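Local structure of methanogen homoaconitase large subunit (Methanocaldococcus jannaschii, 4KP2) at residues 325-337 with 358-371. The protein forms the large subunit of a hydro-lyase that interconverts (R)-homocitrate and homoisocitrate through cis-homoaconitate, using a [4Fe-4S] cluster. Numbering follows the deposited sequence.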
loop_
_atom_site.group_PDB
_atom_site.type_symbol
_atom_site.label_atom_id
_atom_site.label_comp_id
_atom_site.label_asym_id
_atom_site.label_seq_id
_atom_site.Cartn_x
_atom_site.Cartn_y
_atom_site.Cartn_z
ATOM N N ASN A 325 0.490 16.716 -6.178
ATOM C CA ASN A 325 1.671 16.825 -5.331
ATOM C C ASN A 325 2.230 15.477 -4.892
ATOM O O ASN A 325 2.244 15.161 -3.703
ATOM C CB ASN A 325 1.364 17.680 -4.100
ATOM C CG ASN A 325 1.109 19.133 -4.447
ATOM O OD1 ASN A 325 0.090 19.703 -4.064
ATOM N ND2 ASN A 325 2.038 19.739 -5.178
ATOM N N GLY A 326 2.699 14.688 -5.853
ATOM C CA GLY A 326 3.260 13.386 -5.551
ATOM C C GLY A 326 4.653 13.202 -6.115
ATOM O O GLY A 326 5.238 12.124 -6.012
ATOM N N ARG A 327 5.189 14.259 -6.714
ATOM C CA ARG A 327 6.508 14.199 -7.328
ATOM C C ARG A 327 7.624 14.318 -6.295
ATOM O O ARG A 327 7.364 14.427 -5.097
ATOM C CB ARG A 327 6.642 15.274 -8.407
ATOM C CG ARG A 327 5.840 14.972 -9.663
ATOM C CD ARG A 327 5.637 16.213 -10.508
ATOM N NE ARG A 327 4.714 17.153 -9.877
ATOM C CZ ARG A 327 3.393 17.100 -10.007
ATOM N NH1 ARG A 327 2.835 16.148 -10.744
ATOM N NH2 ARG A 327 2.626 17.994 -9.399
ATOM N N LEU A 328 8.865 14.293 -6.773
ATOM C CA LEU A 328 10.037 14.300 -5.905
ATOM C C LEU A 328 10.100 15.551 -5.032
ATOM O O LEU A 328 10.344 15.465 -3.828
ATOM C CB LEU A 328 11.313 14.197 -6.742
ATOM C CG LEU A 328 12.405 13.235 -6.267
ATOM C CD1 LEU A 328 13.699 13.496 -7.020
ATOM C CD2 LEU A 328 12.627 13.340 -4.768
ATOM N N SER A 329 9.885 16.708 -5.651
ATOM C CA SER A 329 9.966 17.985 -4.952
ATOM C C SER A 329 8.951 18.074 -3.817
ATOM O O SER A 329 9.224 18.669 -2.775
ATOM C CB SER A 329 9.756 19.139 -5.933
ATOM O OG SER A 329 8.497 19.039 -6.576
ATOM N N ASP A 330 7.782 17.477 -4.024
ATOM C CA ASP A 330 6.729 17.485 -3.016
ATOM C C ASP A 330 7.110 16.613 -1.825
ATOM O O ASP A 330 6.857 16.969 -0.674
ATOM C CB ASP A 330 5.406 17.009 -3.620
ATOM C CG ASP A 330 4.975 17.845 -4.809
ATOM O OD1 ASP A 330 4.366 18.915 -4.596
ATOM O OD2 ASP A 330 5.239 17.432 -5.958
ATOM N N LEU A 331 7.722 15.468 -2.110
ATOM C CA LEU A 331 8.123 14.532 -1.066
ATOM C C LEU A 331 9.276 15.081 -0.233
ATOM O O LEU A 331 9.239 15.042 0.997
ATOM C CB LEU A 331 8.514 13.184 -1.674
ATOM C CG LEU A 331 7.411 12.409 -2.396
ATOM C CD1 LEU A 331 7.960 11.112 -2.969
ATOM C CD2 LEU A 331 6.252 12.132 -1.455
ATOM N N ARG A 332 10.297 15.592 -0.914
ATOM C CA ARG A 332 11.476 16.135 -0.246
ATOM C C ARG A 332 11.125 17.329 0.638
ATOM O O ARG A 332 11.707 17.514 1.709
ATOM C CB ARG A 332 12.544 16.512 -1.277
ATOM C CG ARG A 332 13.727 17.283 -0.717
ATOM C CD ARG A 332 14.967 17.076 -1.572
ATOM N NE ARG A 332 14.660 17.094 -2.999
ATOM C CZ ARG A 332 15.551 16.856 -3.956
ATOM N NH1 ARG A 332 16.810 16.583 -3.640
ATOM N NH2 ARG A 332 15.185 16.890 -5.230
ATOM N N GLU A 333 10.165 18.131 0.189
ATOM C CA GLU A 333 9.692 19.272 0.965
ATOM C C GLU A 333 8.977 18.807 2.228
ATOM O O GLU A 333 9.167 19.369 3.307
ATOM C CB GLU A 333 8.754 20.138 0.121
ATOM C CG GLU A 333 8.091 21.281 0.880
ATOM C CD GLU A 333 9.043 22.422 1.191
ATOM O OE1 GLU A 333 10.186 22.405 0.688
ATOM O OE2 GLU A 333 8.643 23.340 1.939
ATOM N N ALA A 334 8.152 17.775 2.085
ATOM C CA ALA A 334 7.402 17.231 3.210
ATOM C C ALA A 334 8.324 16.501 4.179
ATOM O O ALA A 334 8.132 16.558 5.395
ATOM C CB ALA A 334 6.307 16.301 2.716
ATOM N N ALA A 335 9.323 15.813 3.633
ATOM C CA ALA A 335 10.287 15.079 4.444
ATOM C C ALA A 335 11.149 16.037 5.255
ATOM O O ALA A 335 11.653 15.681 6.319
ATOM C CB ALA A 335 11.155 14.197 3.566
ATOM N N LYS A 336 11.315 17.250 4.740
ATOM C CA LYS A 336 12.087 18.283 5.419
ATOM C C LYS A 336 11.471 18.649 6.766
ATOM O O LYS A 336 12.178 18.785 7.765
ATOM C CB LYS A 336 12.193 19.525 4.532
ATOM C CG LYS A 336 12.782 20.741 5.222
ATOM C CD LYS A 336 12.840 21.919 4.267
ATOM C CE LYS A 336 13.313 23.180 4.972
ATOM N NZ LYS A 336 13.418 24.323 4.019
ATOM N N TYR A 337 10.151 18.807 6.787
ATOM C CA TYR A 337 9.444 19.144 8.017
ATOM C C TYR A 337 9.097 17.898 8.827
ATOM O O TYR A 337 8.694 17.992 9.987
ATOM C CB TYR A 337 8.175 19.940 7.706
ATOM C CG TYR A 337 8.437 21.357 7.246
ATOM C CD1 TYR A 337 8.566 22.391 8.163
ATOM C CD2 TYR A 337 8.555 21.659 5.896
ATOM C CE1 TYR A 337 8.805 23.687 7.750
ATOM C CE2 TYR A 337 8.795 22.954 5.473
ATOM C CZ TYR A 337 8.919 23.963 6.405
ATOM O OH TYR A 337 9.158 25.254 5.993
ATOM N N VAL A 358 9.898 8.219 -9.485
ATOM C CA VAL A 358 9.911 9.117 -8.336
ATOM C C VAL A 358 10.182 8.340 -7.052
ATOM O O VAL A 358 10.931 8.792 -6.186
ATOM C CB VAL A 358 8.575 9.878 -8.207
ATOM C CG1 VAL A 358 8.553 10.720 -6.940
ATOM C CG2 VAL A 358 8.342 10.745 -9.434
ATOM N N PHE A 359 9.573 7.162 -6.948
ATOM C CA PHE A 359 9.762 6.279 -5.803
ATOM C C PHE A 359 11.239 5.926 -5.646
ATOM O O PHE A 359 11.809 6.066 -4.565
ATOM C CB PHE A 359 8.940 5.000 -5.992
ATOM C CG PHE A 359 8.711 4.218 -4.725
ATOM C CD1 PHE A 359 9.240 4.639 -3.516
ATOM C CD2 PHE A 359 7.960 3.053 -4.749
ATOM C CE1 PHE A 359 9.028 3.915 -2.358
ATOM C CE2 PHE A 359 7.743 2.325 -3.595
ATOM C CZ PHE A 359 8.277 2.757 -2.398
ATOM N N LEU A 360 11.850 5.478 -6.738
ATOM C CA LEU A 360 13.234 5.013 -6.721
ATOM C C LEU A 360 14.231 6.099 -6.327
ATOM O O LEU A 360 15.088 5.881 -5.467
ATOM C CB LEU A 360 13.611 4.422 -8.080
ATOM C CG LEU A 360 12.999 3.058 -8.389
ATOM C CD1 LEU A 360 13.355 2.612 -9.797
ATOM C CD2 LEU A 360 13.474 2.041 -7.367
ATOM N N GLN A 361 14.122 7.266 -6.953
ATOM C CA GLN A 361 15.061 8.351 -6.692
ATOM C C GLN A 361 14.829 8.995 -5.328
ATOM O O GLN A 361 15.673 9.745 -4.838
ATOM C CB GLN A 361 15.003 9.397 -7.807
ATOM C CG GLN A 361 13.634 10.011 -8.021
ATOM C CD GLN A 361 13.560 10.811 -9.306
ATOM O OE1 GLN A 361 14.514 10.845 -10.084
ATOM N NE2 GLN A 361 12.424 11.458 -9.537
ATOM N N ALA A 362 13.686 8.699 -4.718
ATOM C CA ALA A 362 13.405 9.165 -3.367
ATOM C C ALA A 362 13.842 8.112 -2.352
ATOM O O ALA A 362 13.997 8.404 -1.166
ATOM C CB ALA A 362 11.932 9.488 -3.206
ATOM N N LEU A 363 14.036 6.887 -2.832
ATOM C CA LEU A 363 14.554 5.807 -2.002
ATOM C C LEU A 363 16.066 5.926 -1.875
ATOM O O LEU A 363 16.629 5.722 -0.799
ATOM C CB LEU A 363 14.192 4.450 -2.604
ATOM C CG LEU A 363 12.765 3.948 -2.387
ATOM C CD1 LEU A 363 12.460 2.789 -3.323
ATOM C CD2 LEU A 363 12.571 3.531 -0.940
ATOM N N LYS A 364 16.716 6.261 -2.985
ATOM C CA LYS A 364 18.163 6.418 -3.018
ATOM C C LYS A 364 18.566 7.716 -2.327
ATOM O O LYS A 364 19.746 7.960 -2.076
ATOM C CB LYS A 364 18.657 6.415 -4.466
ATOM C CG LYS A 364 20.118 6.034 -4.629
ATOM C CD LYS A 364 20.522 6.049 -6.095
ATOM C CE LYS A 364 21.907 5.458 -6.292
ATOM N NZ LYS A 364 21.946 4.016 -5.922
ATOM N N GLU A 365 17.573 8.546 -2.025
ATOM C CA GLU A 365 17.807 9.817 -1.358
ATOM C C GLU A 365 17.455 9.704 0.124
ATOM O O GLU A 365 17.707 10.618 0.908
ATOM C CB GLU A 365 16.988 10.919 -2.031
ATOM C CG GLU A 365 17.442 12.331 -1.703
ATOM C CD GLU A 365 16.857 13.361 -2.648
ATOM O OE1 GLU A 365 16.403 12.973 -3.746
ATOM O OE2 GLU A 365 16.852 14.559 -2.293
ATOM N N GLY A 366 16.873 8.569 0.499
ATOM C CA GLY A 366 16.530 8.306 1.885
ATOM C C GLY A 366 15.309 9.074 2.352
ATOM O O GLY A 366 15.112 9.274 3.550
ATOM N N ILE A 367 14.486 9.503 1.402
ATOM C CA ILE A 367 13.281 10.263 1.715
ATOM C C ILE A 367 12.191 9.360 2.290
ATOM O O ILE A 367 11.474 9.745 3.214
ATOM C CB ILE A 367 12.752 11.006 0.473
ATOM C CG1 ILE A 367 13.822 11.959 -0.063
ATOM C CG2 ILE A 367 11.481 11.772 0.799
ATOM C CD1 ILE A 367 13.356 12.814 -1.215
ATOM N N ILE A 368 12.078 8.154 1.742
ATOM C CA ILE A 368 11.105 7.178 2.222
ATOM C C ILE A 368 11.396 6.781 3.668
ATOM O O ILE A 368 10.479 6.650 4.484
ATOM C CB ILE A 368 11.064 5.921 1.320
ATOM C CG1 ILE A 368 10.082 6.124 0.165
ATOM C CG2 ILE A 368 10.656 4.688 2.110
ATOM C CD1 ILE A 368 10.569 7.066 -0.902
ATOM N N ASP A 369 12.679 6.611 3.977
ATOM C CA ASP A 369 13.115 6.246 5.321
ATOM C C ASP A 369 12.583 7.225 6.362
ATOM O O ASP A 369 12.102 6.820 7.418
ATOM C CB ASP A 369 14.643 6.189 5.396
ATOM C CG ASP A 369 15.236 5.188 4.427
ATOM O OD1 ASP A 369 14.678 5.029 3.321
ATOM O OD2 ASP A 369 16.261 4.560 4.772
ATOM N N ILE A 370 12.665 8.513 6.048
ATOM C CA ILE A 370 12.171 9.559 6.937
ATOM C C ILE A 370 10.668 9.422 7.166
ATOM O O ILE A 370 10.177 9.633 8.275
ATOM C CB ILE A 370 12.480 10.959 6.374
ATOM C CG1 ILE A 370 13.979 11.103 6.104
ATOM C CG2 ILE A 370 12.002 12.040 7.328
ATOM C CD1 ILE A 370 14.369 12.441 5.528
ATOM N N PHE A 371 9.945 9.066 6.109
ATOM C CA PHE A 371 8.505 8.857 6.200
ATOM C C PHE A 371 8.175 7.684 7.115
ATOM O O PHE A 371 7.340 7.799 8.011
ATOM C CB PHE A 371 7.906 8.618 4.812
ATOM C CG PHE A 371 7.897 9.837 3.937
ATOM C CD1 PHE A 371 7.646 11.089 4.474
ATOM C CD2 PHE A 371 8.142 9.731 2.578
ATOM C CE1 PHE A 371 7.635 12.214 3.672
ATOM C CE2 PHE A 371 8.134 10.853 1.769
ATOM C CZ PHE A 371 7.881 12.095 2.316
#
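Leu331 O accepts the helical bond from Ala335 N (2.7 Å) and also meets Phe371 CZ at 3.5 Å, the ring lying oblique to it. Beside this carbonyl, the Leu331 side chain is a knob among Val358, Ala362, Ile367 and Phe371: CD1 leans toward Val358 CG1, and CD2 lies 3.9 Å from Phe371 CE2, the two side chains crossing at about a right angle. Ile367 returns the arrangement, entering among Leu328, Leu331, Arg332 and Ala335. With CG2 anti to its backbone N (CG1 at chi1 -59°), it holds CG2 3.7 Å from Ala335 CB, while CD1, ending the extended other branch, reaches Leu328 CD2 and Arg332 CB. Leu328 CD1 rests against the Gln361 amide, 3.5 Å from NE2. At the outer margin Arg332 NH1 forms a salt bridge with Glu365 OE2, the guanidinium and carboxylate planes 70° apart and Glu365 OE1 over one guanidinium face; the modelled NH1 to OE2 separation is doubtfully short. Ile367 N bonds to Ala362 O (2.8 Å) in the Schellman motif at Gly366, which turns helix 356-363 into helix 367-374. Helix 328-338 is the beta-alpha-beta crossover helix between parallel strands 317-320 and 348-351; Leu331 and, from helix 367-374, Phe371 touch Val351 of the latter. Arg327, its N-cap residue, donates through NH1 to the carbonyl of Cys323, a predicted cluster ligand. Interlocked apolar knobs thus join these neighbouring helices over the sheet, with the charged pair at the solvent-exposed margin.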